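Local structure of transcriptional regulatory protein RcsB (Escherichia coli, 5I4C) at residues 2-7 with 49-54. The protein acts as the DNA-binding response regulator of the Rcs stress phosphorelay, controlling genes for capsule synthesis, biofilm formation, cell division and outer membrane proteins. Numbering follows the deposited sequence.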
loop_
_atom_site.group_PDB
_atom_site.type_symbol
_atom_site.label_atom_id
_atom_site.label_comp_id
_atom_site.label_asym_id
_atom_site.label_seq_id
_atom_site.Cartn_x
_atom_site.Cartn_y
_atom_site.Cartn_z
ATOM N N ASN A 2 -6.476 13.869 24.892
ATOM C CA ASN A 2 -7.233 13.794 23.611
ATOM C C ASN A 2 -6.296 13.657 22.371
ATOM O O ASN A 2 -6.462 12.748 21.566
ATOM C CB ASN A 2 -8.090 15.042 23.485
ATOM C CG ASN A 2 -9.144 14.934 22.413
ATOM O OD1 ASN A 2 -9.314 13.907 21.757
ATOM N ND2 ASN A 2 -9.886 16.004 22.246
ATOM N N ASN A 3 -5.335 14.566 22.221
ATOM C CA ASN A 3 -4.368 14.494 21.137
ATOM C C ASN A 3 -3.436 13.278 21.225
ATOM O O ASN A 3 -2.860 12.993 22.269
ATOM C CB ASN A 3 -3.531 15.754 21.080
ATOM C CG ASN A 3 -3.187 16.104 19.681
ATOM O OD1 ASN A 3 -3.894 16.896 19.041
ATOM N ND2 ASN A 3 -2.181 15.451 19.150
ATOM N N MET A 4 -3.278 12.571 20.118
ATOM C CA MET A 4 -2.397 11.432 20.081
ATOM C C MET A 4 -1.345 11.582 18.973
ATOM O O MET A 4 -1.677 11.727 17.797
ATOM C CB MET A 4 -3.236 10.192 19.904
ATOM C CG MET A 4 -2.468 8.889 19.980
ATOM S SD MET A 4 -3.639 7.520 19.738
ATOM C CE MET A 4 -4.462 7.408 21.322
ATOM N N ASN A 5 -0.060 11.509 19.356
ATOM C CA ASN A 5 1.032 11.599 18.405
ATOM C C ASN A 5 1.454 10.206 18.096
ATOM O O ASN A 5 1.705 9.401 19.045
ATOM C CB ASN A 5 2.199 12.349 18.969
ATOM C CG ASN A 5 1.910 13.809 19.137
ATOM O OD1 ASN A 5 1.053 14.379 18.444
ATOM N ND2 ASN A 5 2.602 14.425 20.077
ATOM N N VAL A 6 1.516 9.906 16.805
ATOM C CA VAL A 6 1.836 8.543 16.329
ATOM C C VAL A 6 3.003 8.569 15.371
ATOM O O VAL A 6 3.225 9.539 14.654
ATOM C CB VAL A 6 0.573 7.800 15.748
ATOM C CG1 VAL A 6 -0.690 7.975 16.632
ATOM C CG2 VAL A 6 0.231 8.250 14.344
ATOM N N ILE A 7 3.794 7.490 15.380
ATOM C CA ILE A 7 4.854 7.256 14.391
ATOM C C ILE A 7 4.384 6.076 13.575
ATOM O O ILE A 7 3.789 5.142 14.142
ATOM C CB ILE A 7 6.180 6.897 15.101
ATOM C CG1 ILE A 7 6.687 8.086 15.891
ATOM C CG2 ILE A 7 7.204 6.402 14.133
ATOM C CD1 ILE A 7 7.963 7.783 16.611
ATOM N N ASP A 49 7.780 13.304 20.324
ATOM C CA ASP A 49 7.027 13.065 21.556
ATOM C C ASP A 49 5.834 12.108 21.230
ATOM O O ASP A 49 4.676 12.448 21.429
ATOM C CB ASP A 49 6.629 14.423 22.170
ATOM C CG ASP A 49 7.827 15.162 22.864
ATOM O OD1 ASP A 49 9.005 14.703 22.821
ATOM O OD2 ASP A 49 7.567 16.206 23.491
ATOM N N ALA A 50 6.170 10.903 20.754
ATOM C CA ALA A 50 5.240 9.915 20.243
ATOM C C ALA A 50 4.500 9.204 21.370
ATOM O O ALA A 50 5.108 8.869 22.388
ATOM C CB ALA A 50 5.999 8.864 19.434
ATOM N N HIS A 51 3.223 8.938 21.170
ATOM C CA HIS A 51 2.417 8.130 22.110
ATOM C C HIS A 51 2.263 6.664 21.694
ATOM O O HIS A 51 2.200 5.750 22.512
ATOM C CB HIS A 51 1.052 8.802 22.319
ATOM C CG HIS A 51 1.167 10.195 22.811
ATOM N ND1 HIS A 51 0.397 11.213 22.338
ATOM C CD2 HIS A 51 2.017 10.756 23.714
ATOM C CE1 HIS A 51 0.735 12.342 22.935
ATOM N NE2 HIS A 51 1.739 12.100 23.756
ATOM N N VAL A 52 2.222 6.435 20.393
ATOM C CA VAL A 52 1.918 5.158 19.816
ATOM C C VAL A 52 2.865 4.965 18.635
ATOM O O VAL A 52 3.056 5.882 17.841
ATOM C CB VAL A 52 0.463 5.120 19.245
ATOM C CG1 VAL A 52 0.106 3.707 18.758
ATOM C CG2 VAL A 52 -0.483 5.445 20.338
ATOM N N LEU A 53 3.433 3.803 18.581
ATOM C CA LEU A 53 4.130 3.340 17.394
ATOM C C LEU A 53 3.270 2.347 16.624
ATOM O O LEU A 53 2.856 1.336 17.200
ATOM C CB LEU A 53 5.417 2.679 17.790
ATOM C CG LEU A 53 6.131 2.024 16.600
ATOM C CD1 LEU A 53 6.584 2.930 15.470
ATOM C CD2 LEU A 53 7.229 1.201 17.131
ATOM N N ILE A 54 3.048 2.636 15.341
ATOM C CA ILE A 54 2.331 1.765 14.420
ATOM C C ILE A 54 3.355 1.166 13.450
ATOM O O ILE A 54 3.896 1.875 12.605
ATOM C CB ILE A 54 1.240 2.530 13.680
ATOM C CG1 ILE A 54 0.326 3.215 14.683
ATOM C CG2 ILE A 54 0.455 1.602 12.768
ATOM C CD1 ILE A 54 -0.584 4.256 14.075
#
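Val6 pairs with Val52 and Ile7 with Leu53 in parallel register, strand 4-7 crossing strand 52-54 at 35°, and the ladder runs from Val52 N through Asn5 O, then Ile7 N to Val52 O and Ile54 N to Ile7 O. At its start Asn5 O takes two donors: His51 N at 2.7 Å, tilted from the carbonyl plane, and Val52 N, in a longer bond of 3.3 Å, lying in that plane. The His51 ring extends the pairing where the strand has not yet begun. It presents ND1 as acceptor to Asn5 N at 3.0 Å; the N-H points almost straight at it (174°), though the donor lies well out of the ring plane, which is consistent with ND1 being unprotonated. The Asn5 side chain adds a second link: chi1 -70° sets CG beside the backbone N, and ND2 reaches Asp49 O at 3.2 Å, the acceptor in the amide plane but the donor well above the carbonyl plane. Asn5 sits near the start of an interior strand, partly exposed, where an amide can donate to the carbonyl of the loop before strand 52-56. Its amide plane is nearly parallel to the His51 ring.

These are neighbouring strands near the middle of the CheY-like receiver domain, an alpha/beta fold with strand order 2-1-3-4-5; strand 52-56 ends at Asp56, the predicted phosphorylation site. On one face, beta-branched Val6 and Val52 lie side by side, CG1 of Val6 4.0 Å from CB of Val52, while Met4, unbranched and flexible, lays SD 3.8 Å from Val52 CG2; Ile54 CD1 approaches Val6 CG2, and helix 112-124 covers this layer through Leu116, Leu120 and Leu123. On the other face Ile7 branches two ways: CG2 meets Leu53 CD1, whereas CD1 packs 3.6 Å from Ala50 CB, a small methyl that fits close against it. Leu41 of helix 38-44 touches both Ile7 and Leu53.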